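PDB 3NV9: malic enzyme from Entamoeba histolytica, which probably catalyses the oxidative decarboxylation of malate to pyruvate with a nicotinamide cofactor. Local coordinates for residues D216-R221 with G242-K247. Sequence-based numbering, arbitrary orientation.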
ATOM      1  N   ASP A 216     -26.461  30.498  20.775  1.00 36.71           N
ATOM      2  CA  ASP A 216     -25.144  30.379  21.362  1.00 37.52           C
ATOM      3  C   ASP A 216     -24.940  28.904  21.754  1.00 36.42           C
ATOM      4  O   ASP A 216     -25.847  28.271  22.320  1.00 36.38           O
ATOM      5  CB  ASP A 216     -25.070  31.338  22.580  1.00 38.69           C
ATOM      6  CG  ASP A 216     -23.796  31.177  23.420  1.00 44.02           C
ATOM      7  OD1 ASP A 216     -22.723  30.791  22.893  1.00 49.67           O
ATOM      8  OD2 ASP A 216     -23.840  31.499  24.637  1.00 51.49           O
ATOM      9  N   ILE A 217     -23.761  28.353  21.439  1.00 35.03           N
ATOM     10  CA  ILE A 217     -23.450  26.942  21.698  1.00 33.52           C
ATOM     11  C   ILE A 217     -23.735  26.477  23.139  1.00 34.49           C
ATOM     12  O   ILE A 217     -24.298  25.356  23.351  1.00 33.79           O
ATOM     13  CB  ILE A 217     -22.032  26.567  21.238  1.00 33.14           C
ATOM     14  CG1 ILE A 217     -21.889  25.039  21.092  1.00 31.50           C
ATOM     15  CG2 ILE A 217     -20.923  27.263  22.096  1.00 32.78           C
ATOM     16  CD1 ILE A 217     -20.527  24.609  20.544  1.00 32.63           C
ATOM     17  N   HIS A 218     -23.390  27.350  24.104  1.00 34.29           N
ATOM     18  CA  HIS A 218     -23.456  27.074  25.547  1.00 34.83           C
ATOM     19  C   HIS A 218     -24.890  27.130  26.084  1.00 34.96           C
ATOM     20  O   HIS A 218     -25.155  26.720  27.229  1.00 34.77           O
ATOM     21  CB  HIS A 218     -22.561  28.075  26.311  1.00 34.81           C
ATOM     22  CG  HIS A 218     -22.325  27.721  27.743  1.00 37.22           C
ATOM     23  ND1 HIS A 218     -23.212  28.058  28.748  1.00 40.19           N
ATOM     24  CD2 HIS A 218     -21.286  27.089  28.350  1.00 40.18           C
ATOM     25  CE1 HIS A 218     -22.738  27.630  29.910  1.00 39.56           C
ATOM     26  NE2 HIS A 218     -21.572  27.038  29.694  1.00 40.12           N
ATOM     27  N   GLU A 219     -25.800  27.663  25.277  1.00 35.12           N
ATOM     28  CA  GLU A 219     -27.183  27.834  25.699  1.00 37.12           C
ATOM     29  C   GLU A 219     -28.138  26.808  25.053  1.00 37.48           C
ATOM     30  O   GLU A 219     -29.363  26.876  25.282  1.00 38.01           O
ATOM     31  CB  GLU A 219     -27.655  29.293  25.502  1.00 37.49           C
ATOM     32  CG  GLU A 219     -26.832  30.375  26.376  1.00 43.05           C
ATOM     33  CD  GLU A 219     -26.906  30.150  27.948  1.00 49.81           C
ATOM     34  OE1 GLU A 219     -28.050  30.040  28.490  1.00 50.86           O
ATOM     35  OE2 GLU A 219     -25.826  30.094  28.638  1.00 50.62           O
ATOM     36  N   CYS A 220     -27.574  25.853  24.288  1.00 37.00           N
ATOM     37  CA  CYS A 220     -28.342  24.746  23.661  1.00 36.95           C
ATOM     38  C   CYS A 220     -28.476  23.419  24.416  1.00 36.30           C
ATOM     39  O   CYS A 220     -27.500  22.840  24.864  1.00 36.40           O
ATOM     40  CB  CYS A 220     -27.807  24.434  22.283  1.00 36.36           C
ATOM     41  SG  CYS A 220     -27.995  25.791  21.151  1.00 39.50           S
ATOM     42  N   ARG A 221     -29.694  22.913  24.506  1.00 35.81           N
ATOM     43  CA  ARG A 221     -29.854  21.583  25.009  1.00 34.98           C
ATOM     44  C   ARG A 221     -29.571  20.584  23.872  1.00 33.90           C
ATOM     45  O   ARG A 221     -30.206  20.599  22.806  1.00 33.38           O
ATOM     46  CB  ARG A 221     -31.269  21.404  25.603  1.00 34.97           C
ATOM     47  CG  ARG A 221     -31.556  22.186  26.933  1.00 35.33           C
ATOM     48  CD  ARG A 221     -32.917  21.682  27.560  1.00 34.73           C
ATOM     49  NE  ARG A 221     -32.783  20.250  27.820  1.00 36.03           N
ATOM     50  CZ  ARG A 221     -33.430  19.279  27.172  1.00 35.65           C
ATOM     51  NH1 ARG A 221     -34.340  19.537  26.234  1.00 34.85           N
ATOM     52  NH2 ARG A 221     -33.138  18.024  27.456  1.00 36.92           N
ATOM     53  N   GLY A 242     -17.234  24.587  23.577  1.00 32.16           N
ATOM     54  CA  GLY A 242     -17.991  25.551  24.399  1.00 32.42           C
ATOM     55  C   GLY A 242     -19.406  25.208  24.813  1.00 32.38           C
ATOM     56  O   GLY A 242     -20.103  26.074  25.330  1.00 31.45           O
ATOM     57  N   ALA A 243     -19.862  23.972  24.579  1.00 32.92           N
ATOM     58  CA  ALA A 243     -21.233  23.620  24.987  1.00 33.71           C
ATOM     59  C   ALA A 243     -21.286  23.493  26.509  1.00 34.61           C
ATOM     60  O   ALA A 243     -20.263  23.367  27.166  1.00 34.27           O
ATOM     61  CB  ALA A 243     -21.722  22.342  24.320  1.00 32.71           C
ATOM     62  N   ASP A 244     -22.480  23.547  27.076  1.00 36.90           N
ATOM     63  CA  ASP A 244     -22.625  23.358  28.528  1.00 38.55           C
ATOM     64  C   ASP A 244     -22.816  21.866  28.841  1.00 38.59           C
ATOM     65  O   ASP A 244     -23.840  21.306  28.458  1.00 39.28           O
ATOM     66  CB  ASP A 244     -23.874  24.111  28.981  1.00 38.71           C
ATOM     67  CG  ASP A 244     -23.978  24.210  30.503  1.00 41.67           C
ATOM     68  OD1 ASP A 244     -23.220  23.486  31.192  1.00 42.65           O
ATOM     69  OD2 ASP A 244     -24.813  25.028  30.998  1.00 45.45           O
ATOM     70  N   PRO A 245     -21.881  21.222  29.567  1.00 39.20           N
ATOM     71  CA  PRO A 245     -22.121  19.793  29.860  1.00 39.41           C
ATOM     72  C   PRO A 245     -23.440  19.521  30.594  1.00 39.60           C
ATOM     73  O   PRO A 245     -24.036  18.471  30.390  1.00 40.09           O
ATOM     74  CB  PRO A 245     -20.916  19.379  30.723  1.00 39.52           C
ATOM     75  CG  PRO A 245     -19.896  20.407  30.516  1.00 39.50           C
ATOM     76  CD  PRO A 245     -20.633  21.700  30.191  1.00 39.76           C
ATOM     77  N   LYS A 246     -23.922  20.479  31.384  1.00 39.97           N
ATOM     78  CA  LYS A 246     -25.154  20.300  32.165  1.00 40.24           C
ATOM     79  C   LYS A 246     -26.402  20.209  31.262  1.00 40.14           C
ATOM     80  O   LYS A 246     -27.456  19.646  31.662  1.00 39.41           O
ATOM     81  CB  LYS A 246     -25.340  21.441  33.172  1.00 41.40           C
ATOM     82  CG  LYS A 246     -24.251  21.595  34.271  1.00 44.00           C
ATOM     83  CD  LYS A 246     -24.780  22.540  35.397  1.00 50.59           C
ATOM     84  CE  LYS A 246     -23.684  23.399  36.076  1.00 53.74           C
ATOM     85  NZ  LYS A 246     -22.627  22.562  36.715  1.00 51.35           N
ATOM     86  N   LYS A 247     -26.286  20.757  30.048  1.00 38.64           N
ATOM     87  CA  LYS A 247     -27.437  20.836  29.140  1.00 38.10           C
ATOM     88  C   LYS A 247     -27.480  19.660  28.134  1.00 37.26           C
ATOM     89  O   LYS A 247     -28.292  19.662  27.211  1.00 37.19           O
ATOM     90  CB  LYS A 247     -27.431  22.172  28.375  1.00 37.60           C
ATOM     91  CG  LYS A 247     -27.551  23.452  29.230  1.00 38.07           C
ATOM     92  CD  LYS A 247     -28.099  24.590  28.328  1.00 39.43           C
ATOM     93  CE  LYS A 247     -28.014  25.998  28.954  1.00 38.78           C
ATOM     94  NZ  LYS A 247     -26.607  26.353  29.319  1.00 38.12           N
TER
HETATM   95  O   HOH W   1     -24.950  23.694  25.410  1.00 43.58           O
HETATM   96  O   HOH W   2     -26.764  29.240  31.243  1.00 41.55           O
HETATM   97  O   HOH W   3     -30.476  18.314  27.895  1.00 41.50           O
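I217 meets the start of 242-247 with its methyl CG2, 3.5 Å from G242 O, while CG1 and CD1 lie against the backbone of A243. G242, at positive phi, closes helix 229-240 in a Schellman motif. Next, with CG anti to the backbone N (chi1 -168°), H218 lays one face of its imidazole over D244: CB of D244 sits above the ring centre, 3.8 Å from the centroid, a CH-pi contact, and the carboxylate stacks with its plane 18° from that of the ring. H218 O accepts a short 2.6 Å hydrogen bond from K247 NZ, which approaches in the carbonyl plane. K247 NZ also forms a salt bridge with D244 OD2, at 2.8 Å on the anti lone pair, and a long one with E219, whose OE2 accepts a weak bond from H218 ND1 in the ring plane. K247 bends at chi4 (58°), which turns NZ into this group. At C220 a water ties the segments, donating to I217 O and C220 O and accepting from D244 N. R221 finishes with CA 3.3 Å from K247 O, a CA-H...O contact; its NH2 hydrogen-bonds to A291 O. The two loops enter adjacent parallel strands 222-225 and 248-252 of the Rossmann-type NAD-binding domain, I217 packing on L210 of helix 193-213 and A243 on I238 of helix 229-240.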